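PDB 4O65: putative archaeal ammonia monooxygenase subunit B from Candidatus Nitrosocaldus yellowstonii, which forms the copper-binding cupredoxin domain of a putative membrane-associated ammonia monooxygenase subunit, probably involved in ammonia oxidation. Local coordinates for residues A[17-22]-A[142-147]; A[64-69]-A[111-116]; A[120-125]-A[150-155]. All coordinates share one frame; numbering follows the deposited sequence.

Interaction 1: A[17-22]-A[142-147]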
loop_
_atom_site.group_PDB
_atom_site.type_symbol
_atom_site.label_atom_id
_atom_site.label_comp_id
_atom_site.label_asym_id
_atom_site.label_seq_id
_atom_site.Cartn_x
_atom_site.Cartn_y
_atom_site.Cartn_z
ATOM N N GLU A 17 -4.036 9.038 -10.405
ATOM C CA GLU A 17 -3.876 7.778 -9.635
ATOM C C GLU A 17 -4.054 6.571 -10.595
ATOM O O GLU A 17 -4.999 6.562 -11.426
ATOM C CB GLU A 17 -4.900 7.778 -8.549
ATOM C CG GLU A 17 -4.854 6.533 -7.665
ATOM C CD GLU A 17 -6.033 6.502 -6.732
ATOM O OE1 GLU A 17 -5.828 6.437 -5.509
ATOM O OE2 GLU A 17 -7.186 6.525 -7.216
ATOM N N THR A 18 -3.142 5.557 -10.530
ATOM C CA THR A 18 -3.275 4.407 -11.405
ATOM C C THR A 18 -3.052 3.190 -10.532
ATOM O O THR A 18 -2.170 3.256 -9.687
ATOM C CB THR A 18 -2.184 4.383 -12.497
ATOM O OG1 THR A 18 -2.361 5.534 -13.326
ATOM C CG2 THR A 18 -2.325 3.119 -13.316
ATOM N N PHE A 19 -3.825 2.122 -10.758
ATOM C CA PHE A 19 -3.654 0.890 -10.006
ATOM C C PHE A 19 -3.148 -0.135 -10.997
ATOM O O PHE A 19 -3.688 -0.260 -12.136
ATOM C CB PHE A 19 -5.000 0.410 -9.445
ATOM C CG PHE A 19 -5.548 1.304 -8.363
ATOM C CD1 PHE A 19 -6.229 2.474 -8.692
ATOM C CD2 PHE A 19 -5.370 0.962 -7.026
ATOM C CE1 PHE A 19 -6.728 3.303 -7.695
ATOM C CE2 PHE A 19 -5.858 1.802 -5.999
ATOM C CZ PHE A 19 -6.548 2.967 -6.360
ATOM N N SER A 20 -2.167 -0.941 -10.569
ATOM C CA SER A 20 -1.564 -1.904 -11.539
ATOM C C SER A 20 -2.464 -3.113 -11.828
ATOM O O SER A 20 -2.213 -3.850 -12.784
ATOM C CB SER A 20 -0.213 -2.421 -11.011
ATOM O OG SER A 20 -0.406 -3.092 -9.751
ATOM N N ALA A 21 -3.417 -3.405 -10.953
ATOM C CA ALA A 21 -4.264 -4.589 -11.156
ATOM C C ALA A 21 -5.571 -4.413 -10.421
ATOM O O ALA A 21 -5.628 -3.683 -9.423
ATOM C CB ALA A 21 -3.561 -5.843 -10.566
ATOM N N THR A 22 -6.595 -5.159 -10.862
ATOM C CA THR A 22 -7.844 -5.161 -10.115
ATOM C C THR A 22 -8.170 -6.558 -9.585
ATOM O O THR A 22 -9.179 -6.722 -8.918
ATOM C CB THR A 22 -9.029 -4.729 -10.990
ATOM O OG1 THR A 22 -9.093 -5.609 -12.121
ATOM C CG2 THR A 22 -8.878 -3.246 -11.401
ATOM N N PRO A 142 -9.432 8.885 -6.025
ATOM C CA PRO A 142 -10.563 8.155 -6.583
ATOM C C PRO A 142 -10.444 6.674 -6.185
ATOM O O PRO A 142 -9.357 6.135 -6.075
ATOM C CB PRO A 142 -10.298 8.237 -8.120
ATOM C CG PRO A 142 -9.462 9.416 -8.314
ATOM C CD PRO A 142 -8.651 9.606 -7.046
ATOM N N GLY A 143 -11.541 6.022 -5.906
ATOM C CA GLY A 143 -11.351 4.604 -5.500
ATOM C C GLY A 143 -11.199 3.689 -6.704
ATOM O O GLY A 143 -11.454 4.101 -7.839
ATOM N N MET A 144 -10.780 2.445 -6.464
ATOM C CA MET A 144 -10.933 1.411 -7.481
ATOM C C MET A 144 -11.206 0.089 -6.779
ATOM O O MET A 144 -10.641 -0.177 -5.710
ATOM C CB MET A 144 -9.634 1.341 -8.253
ATOM C CG MET A 144 -9.402 -0.018 -8.785
ATOM S SD MET A 144 -10.002 0.293 -10.420
ATOM C CE MET A 144 -8.357 0.253 -11.068
ATOM N N SER A 145 -12.135 -0.691 -7.325
ATOM C CA SER A 145 -12.467 -1.988 -6.753
ATOM C C SER A 145 -11.391 -3.038 -7.078
ATOM O O SER A 145 -10.994 -3.174 -8.222
ATOM C CB SER A 145 -13.874 -2.419 -7.200
ATOM O OG SER A 145 -14.185 -3.653 -6.582
ATOM N N ILE A 146 -10.854 -3.698 -6.041
ATOM C CA ILE A 146 -9.838 -4.742 -6.241
ATOM C C ILE A 146 -10.339 -6.004 -5.554
ATOM O O ILE A 146 -10.654 -5.981 -4.350
ATOM C CB ILE A 146 -8.483 -4.315 -5.635
ATOM C CG1 ILE A 146 -8.025 -2.992 -6.312
ATOM C CG2 ILE A 146 -7.454 -5.455 -5.789
ATOM C CD1 ILE A 146 -6.750 -2.415 -5.711
ATOM N N VAL A 147 -10.364 -7.093 -6.292
ATOM C CA VAL A 147 -10.798 -8.401 -5.703
ATOM C C VAL A 147 -9.540 -9.213 -5.388
ATOM O O VAL A 147 -8.716 -9.428 -6.275
ATOM C CB VAL A 147 -11.684 -9.186 -6.677
ATOM C CG1 VAL A 147 -12.157 -10.507 -6.053
ATOM C CG2 VAL A 147 -12.905 -8.343 -7.060
#
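F19 and M144 meet between the two sheets of the cupredoxin β-sandwich: F19 ends strand 12-19 of the four-stranded antiparallel sheet, and M144 lies on strand 137-149 of the mixed sheet. The F19 torsion places CG anti to the carbonyl carbon (chi1 -69°), and the ring is met over one face by M144 CB. This is a CH-pi contact, with M144 CB 3.8 Å from the F19 ring centroid and 22° off the ring normal. The methionine chain then bends at both chi2 and chi3. Its sulfur makes an oblique Met-aromatic contact, M144 SD lying 5.3 Å from the F19 centroid, while the terminal methyl lies between F19 CB and T22 CG2. M144 CE touches T22 CG2 at 3.6 Å, the two side chains crossing at about a right angle. I146 reaches the same phenyl ring obliquely, its CD1 3.9 Å from F19 CD2; beyond, the ring and I146 also pack on A127.

At the other end, the extended E17 side chain slides past P142 in the opposite direction. E17 OE2 comes to 3.4 Å from the proline CD and to 2.5 Å from P142 O, whereas E17 OE1 is hydrogen-bonded to T129. A21 O, buried by this contact, has no partner in the model. After T22 the chain enters strand 23-25, which runs parallel to strand 137-149, so the chain passes from one sheet to the edge of the other. That pairing begins with V147 N donating to T22 O at 2.9 Å and 165°.

Interaction 2: A[64-69]-A[111-116]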
loop_
_atom_site.group_PDB
_atom_site.type_symbol
_atom_site.label_atom_id
_atom_site.label_comp_id
_atom_site.label_asym_id
_atom_site.label_seq_id
_atom_site.Cartn_x
_atom_site.Cartn_y
_atom_site.Cartn_z
ATOM N N GLY A 64 0.834 7.874 -8.740
ATOM C CA GLY A 64 0.100 9.145 -8.994
ATOM C C GLY A 64 0.994 10.330 -8.717
ATOM O O GLY A 64 2.228 10.183 -8.649
ATOM N N ARG A 65 0.394 11.513 -8.550
ATOM C CA ARG A 65 1.208 12.674 -8.297
ATOM C C ARG A 65 0.456 13.464 -7.234
ATOM O O ARG A 65 -0.775 13.496 -7.265
ATOM C CB ARG A 65 1.285 13.597 -9.564
ATOM C CG ARG A 65 1.920 13.039 -10.830
ATOM C CD ARG A 65 1.985 14.176 -11.936
ATOM N NE ARG A 65 0.598 14.655 -12.185
ATOM C CZ ARG A 65 0.199 15.930 -12.336
ATOM N NH1 ARG A 65 1.067 16.950 -12.329
ATOM N NH2 ARG A 65 -1.088 16.196 -12.543
ATOM N N LEU A 66 1.201 14.018 -6.275
ATOM C CA LEU A 66 0.614 14.885 -5.221
ATOM C C LEU A 66 0.895 16.305 -5.665
ATOM O O LEU A 66 2.052 16.659 -5.979
ATOM C CB LEU A 66 1.291 14.624 -3.894
ATOM C CG LEU A 66 1.289 13.153 -3.510
ATOM C CD1 LEU A 66 2.100 12.933 -2.215
ATOM C CD2 LEU A 66 -0.149 12.635 -3.292
ATOM N N VAL A 67 -0.170 17.087 -5.776
ATOM C CA VAL A 67 -0.030 18.435 -6.353
ATOM C C VAL A 67 -0.472 19.481 -5.352
ATOM O O VAL A 67 -1.661 19.561 -4.946
ATOM C CB VAL A 67 -0.830 18.544 -7.658
ATOM C CG1 VAL A 67 -0.702 19.984 -8.220
ATOM C CG2 VAL A 67 -0.363 17.483 -8.641
ATOM N N SER A 68 0.479 20.303 -4.917
ATOM C CA SER A 68 0.198 21.296 -3.852
ATOM C C SER A 68 -0.502 22.531 -4.382
ATOM O O SER A 68 -0.120 23.055 -5.426
ATOM C CB SER A 68 1.520 21.727 -3.180
ATOM O OG SER A 68 1.344 22.862 -2.324
ATOM N N GLN A 69 -1.532 22.983 -3.659
ATOM C CA GLN A 69 -2.252 24.210 -3.952
ATOM C C GLN A 69 -2.029 25.287 -2.910
ATOM O O GLN A 69 -2.700 26.339 -2.923
ATOM C CB GLN A 69 -3.734 23.879 -4.112
ATOM C CG GLN A 69 -3.879 22.818 -5.222
ATOM C CD GLN A 69 -5.295 22.595 -5.686
ATOM O OE1 GLN A 69 -6.174 22.156 -4.907
ATOM N NE2 GLN A 69 -5.536 22.886 -6.969
ATOM N N VAL A 111 4.776 16.130 -6.264
ATOM C CA VAL A 111 5.595 15.022 -5.763
ATOM C C VAL A 111 4.991 13.747 -6.428
ATOM O O VAL A 111 3.851 13.352 -6.088
ATOM C CB VAL A 111 5.534 14.931 -4.208
ATOM C CG1 VAL A 111 6.255 13.679 -3.691
ATOM C CG2 VAL A 111 6.229 16.164 -3.601
ATOM N N PRO A 112 5.748 13.091 -7.342
ATOM C CA PRO A 112 5.252 11.775 -7.825
ATOM C C PRO A 112 5.326 10.777 -6.706
ATOM O O PRO A 112 6.235 10.865 -5.835
ATOM C CB PRO A 112 6.237 11.380 -8.975
ATOM C CG PRO A 112 7.371 12.346 -8.870
ATOM C CD PRO A 112 6.936 13.575 -8.085
ATOM N N TYR A 113 4.365 9.845 -6.660
ATOM C CA TYR A 113 4.426 8.807 -5.592
ATOM C C TYR A 113 4.223 7.425 -6.190
ATOM O O TYR A 113 3.610 7.275 -7.274
ATOM C CB TYR A 113 3.370 9.100 -4.480
ATOM C CG TYR A 113 1.940 8.809 -4.885
ATOM C CD1 TYR A 113 1.372 7.546 -4.659
ATOM C CD2 TYR A 113 1.110 9.843 -5.376
ATOM C CE1 TYR A 113 0.040 7.271 -5.060
ATOM C CE2 TYR A 113 -0.201 9.600 -5.726
ATOM C CZ TYR A 113 -0.738 8.331 -5.540
ATOM O OH TYR A 113 -2.032 8.135 -5.906
ATOM N N LYS A 114 4.686 6.423 -5.447
ATOM C CA LYS A 114 4.489 5.026 -5.820
ATOM C C LYS A 114 4.365 4.229 -4.521
ATOM O O LYS A 114 5.242 4.300 -3.616
ATOM C CB LYS A 114 5.626 4.497 -6.684
ATOM C CG LYS A 114 5.551 2.947 -6.868
ATOM C CD LYS A 114 6.458 2.577 -8.042
ATOM C CE LYS A 114 6.664 1.060 -8.192
ATOM N NZ LYS A 114 7.433 0.667 -9.448
ATOM N N LEU A 115 3.261 3.502 -4.406
ATOM C CA LEU A 115 3.026 2.625 -3.268
ATOM C C LEU A 115 3.014 1.194 -3.800
ATOM O O LEU A 115 2.409 0.902 -4.864
ATOM C CB LEU A 115 1.642 2.878 -2.673
ATOM C CG LEU A 115 1.241 4.348 -2.526
ATOM C CD1 LEU A 115 -0.137 4.390 -1.887
ATOM C CD2 LEU A 115 2.279 5.012 -1.654
ATOM N N CYS A 116 3.719 0.321 -3.085
ATOM C CA CYS A 116 3.777 -1.082 -3.482
ATOM C C CYS A 116 3.319 -1.855 -2.246
ATOM O O CYS A 116 3.920 -1.668 -1.185
ATOM C CB CYS A 116 5.182 -1.494 -3.816
ATOM S SG CYS A 116 5.161 -3.151 -4.621
#
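Y113 and G64 form an antiparallel hydrogen-bonded pair in which the tyrosine ring lies across the glycine backbone. From CB the side chain enters the sheet face that also carries L66 and V111, and chi1 (74°) puts CG between the backbone N and the carbonyl carbon. CG is 4.0 Å from G64 O. One step further, CD2 reaches the G64 carbonyl carbon on one hand and L66 CD2, at 3.7 Å from Y113 CD2, on the other; the leucine and tyrosine side chains cross at about a right angle. CE2 comes closest to the glycine, 3.3 Å from G64 CA. Y113 CZ lies 3.6 Å from G64 N and G64 CA, and OH, 3.9 Å from G64 CA, is hydrogen-bonded to T129 OG1. G64 N sits 3.5 Å above the ring plane and over its centre, a position the glycine can take because it sends no side chain between ring and backbone.

The ladder joins strands 59-68 and 110-119, the two central strands of the four-stranded antiparallel sheet in the cupredoxin β-sandwich. G64 and Y113 exchange two backbone hydrogen bonds, of which Y113 N to G64 O is the straighter at 170°. L66 and V111 exchange another two, with L66 N 2.7 Å from V111 O. Between them R65 and P112 are a non-hydrogen-bonded pair, on the other face. R65 directs its guanidinium to E15, D16 and E110 in salt bridges.

Interaction 3: A[120-125]-A[150-155]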
loop_
_atom_site.group_PDB
_atom_site.type_symbol
_atom_site.label_atom_id
_atom_site.label_comp_id
_atom_site.label_asym_id
_atom_site.label_seq_id
_atom_site.Cartn_x
_atom_site.Cartn_y
_atom_site.Cartn_z
ATOM N N LEU A 120 -2.956 -9.301 1.807
ATOM C CA LEU A 120 -2.831 -10.407 2.808
ATOM C C LEU A 120 -4.080 -11.277 2.956
ATOM O O LEU A 120 -3.990 -12.513 3.239
ATOM C CB LEU A 120 -2.454 -9.823 4.180
ATOM C CG LEU A 120 -1.184 -9.004 4.276
ATOM C CD1 LEU A 120 -0.986 -8.490 5.707
ATOM C CD2 LEU A 120 0.024 -9.845 3.853
ATOM N N GLU A 121 -5.262 -10.689 2.755
ATOM C CA GLU A 121 -6.492 -11.415 3.081
ATOM C C GLU A 121 -7.502 -11.279 1.974
ATOM O O GLU A 121 -7.575 -10.191 1.301
ATOM C CB GLU A 121 -7.073 -10.899 4.440
ATOM C CG GLU A 121 -6.021 -10.742 5.531
ATOM C CD GLU A 121 -5.419 -12.076 5.990
ATOM O OE1 GLU A 121 -6.028 -13.123 5.715
ATOM O OE2 GLU A 121 -4.343 -12.068 6.635
ATOM N N PRO A 122 -8.271 -12.347 1.733
ATOM C CA PRO A 122 -9.210 -12.345 0.636
ATOM C C PRO A 122 -10.360 -11.344 0.894
ATOM O O PRO A 122 -10.680 -11.046 2.063
ATOM C CB PRO A 122 -9.713 -13.800 0.591
ATOM C CG PRO A 122 -9.688 -14.200 1.996
ATOM C CD PRO A 122 -8.369 -13.615 2.501
ATOM N N GLY A 123 -10.900 -10.806 -0.191
ATOM C CA GLY A 123 -12.019 -9.901 -0.084
ATOM C C GLY A 123 -12.105 -8.998 -1.296
ATOM O O GLY A 123 -11.267 -9.051 -2.198
ATOM N N THR A 124 -13.133 -8.164 -1.286
ATOM C CA THR A 124 -13.347 -7.195 -2.364
ATOM C C THR A 124 -13.170 -5.855 -1.708
ATOM O O THR A 124 -13.829 -5.552 -0.713
ATOM C CB THR A 124 -14.742 -7.344 -2.997
ATOM O OG1 THR A 124 -14.748 -8.506 -3.822
ATOM C CG2 THR A 124 -15.048 -6.115 -3.875
ATOM N N TYR A 125 -12.220 -5.066 -2.213
ATOM C CA TYR A 125 -11.796 -3.834 -1.524
ATOM C C TYR A 125 -12.031 -2.642 -2.441
ATOM O O TYR A 125 -11.758 -2.717 -3.631
ATOM C CB TYR A 125 -10.283 -3.873 -1.165
ATOM C CG TYR A 125 -9.896 -5.023 -0.260
ATOM C CD1 TYR A 125 -9.976 -4.875 1.137
ATOM C CD2 TYR A 125 -9.450 -6.246 -0.785
ATOM C CE1 TYR A 125 -9.635 -5.918 1.990
ATOM C CE2 TYR A 125 -9.139 -7.300 0.073
ATOM C CZ TYR A 125 -9.217 -7.125 1.439
ATOM O OH TYR A 125 -8.915 -8.150 2.311
ATOM N N GLY A 150 -8.061 -16.224 -2.513
ATOM C CA GLY A 150 -7.032 -17.112 -1.961
ATOM C C GLY A 150 -7.035 -17.236 -0.461
ATOM O O GLY A 150 -7.812 -16.567 0.248
ATOM N N GLU A 151 -6.162 -18.101 0.044
ATOM C CA GLU A 151 -6.237 -18.405 1.477
ATOM C C GLU A 151 -5.763 -17.223 2.304
ATOM O O GLU A 151 -4.885 -16.418 1.879
ATOM C CB GLU A 151 -5.497 -19.697 1.814
ATOM C CG GLU A 151 -4.012 -19.575 1.688
ATOM C CD GLU A 151 -3.310 -20.925 1.835
ATOM O OE1 GLU A 151 -3.972 -21.988 1.823
ATOM O OE2 GLU A 151 -2.082 -20.907 1.958
ATOM N N PRO A 152 -6.343 -17.072 3.501
ATOM C CA PRO A 152 -5.914 -16.005 4.405
ATOM C C PRO A 152 -4.441 -16.145 4.747
ATOM O O PRO A 152 -3.961 -17.261 4.932
ATOM C CB PRO A 152 -6.784 -16.246 5.674
ATOM C CG PRO A 152 -7.982 -16.914 5.123
ATOM C CD PRO A 152 -7.489 -17.847 4.038
ATOM N N THR A 153 -3.720 -15.045 4.861
ATOM C CA THR A 153 -2.307 -15.077 5.225
ATOM C C THR A 153 -2.242 -15.018 6.769
ATOM O O THR A 153 -2.783 -14.086 7.412
ATOM C CB THR A 153 -1.528 -13.905 4.612
ATOM O OG1 THR A 153 -1.790 -13.903 3.207
ATOM C CG2 THR A 153 -0.008 -14.016 4.855
ATOM N N GLU A 154 -1.528 -15.968 7.335
ATOM C CA GLU A 154 -1.357 -16.030 8.794
ATOM C C GLU A 154 -0.427 -14.935 9.307
ATOM O O GLU A 154 0.431 -14.367 8.576
ATOM C CB GLU A 154 -0.797 -17.414 9.171
ATOM C CG GLU A 154 0.684 -17.535 8.772
ATOM C CD GLU A 154 1.269 -18.945 8.868
ATOM O OE1 GLU A 154 2.328 -19.103 9.506
ATOM O OE2 GLU A 154 0.695 -19.904 8.305
ATOM N N LYS A 155 -0.640 -14.533 10.549
ATOM C CA LYS A 155 0.272 -13.571 11.176
ATOM C C LYS A 155 0.906 -14.283 12.379
ATOM O O LYS A 155 0.297 -15.198 12.898
ATOM C CB LYS A 155 -0.503 -12.347 11.691
ATOM C CG LYS A 155 -1.114 -11.498 10.558
ATOM C CD LYS A 155 -1.961 -10.334 11.079
ATOM C CE LYS A 155 -2.313 -9.352 9.959
ATOM N NZ LYS A 155 -2.959 -10.022 8.802
#
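The E121 carboxylate meets P152, T153 and K155 with its two oxygens, and its donors approach from opposite sides of the carboxylate plane: T153 N is displaced to one side, K155 NZ to the other. OE1 takes a weak hydrogen bond from T153 N and rests 3.2 Å from P152 CA. OE2 forms a salt bridge with K155 NZ at 3.3 Å and lies 2.7 Å from T153 O. A bend at chi2 (-67°) places CD back toward the second segment. The other flat group, the Y125 ring, has E121 O at its edge and in its plane; Y125 OH donates to E121 O at 2.6 Å from well above the carbonyl plane, 60° out of it. W91 packs edge-to-face with this ring.

Residues 120-122 are the turn by which the cupredoxin chain passes from strand 110-119 of one sheet to strand 123-133 of the other, and the segment 150-155 is the loop that leaves strand 137-149 and runs past that turn. L120 O is the polar centre of the contact, gripped by two donors from one residue. T153 OG1 donates to L120 O at 2.6 Å, in the carbonyl plane and on a lone pair, while T153 N reaches L120 O at 3.0 Å nearly along the C=O axis, though bent at the hydrogen (138°), consistent with the same N-H being shared with E121 OE1. The threonine hydroxyl has a second partner in A28 N of helix 27-35, so T153 ties the turn to that helix as well.

K155 bends at chi4, and its NZ, besides meeting the carboxylate, is hydrogen-bonded to N89 O. At the other end of the contact the P122 ring meets G150 O through CB and CG, the oxygen 3.4 Å from P122 CB, and P122 CD packs against P152 CG.

How the interactions relate
Interaction 1 bridges the two sheets, interaction 2 lies wholly within the four-stranded one, and interaction 3 sits where the chain passes between them. Interactions 1 and 2 have centres 16 Å apart yet touch, E17 CG lying 3.7 Å from Y113 OH; both residues also bond T129 OG1, one residue past the copper ligand H128. Interactions 1 and 3 share a strand pairing, with I146 N 2.8 Å from Y125 O, a probable hydrogen bond. Interaction 1 is nearest the metal site: the M144 side chain is about 8 Å from the copper ion and that of Y113 about 13 Å. Interaction 3, 27 Å from interaction 2 between centres, lies away from the site.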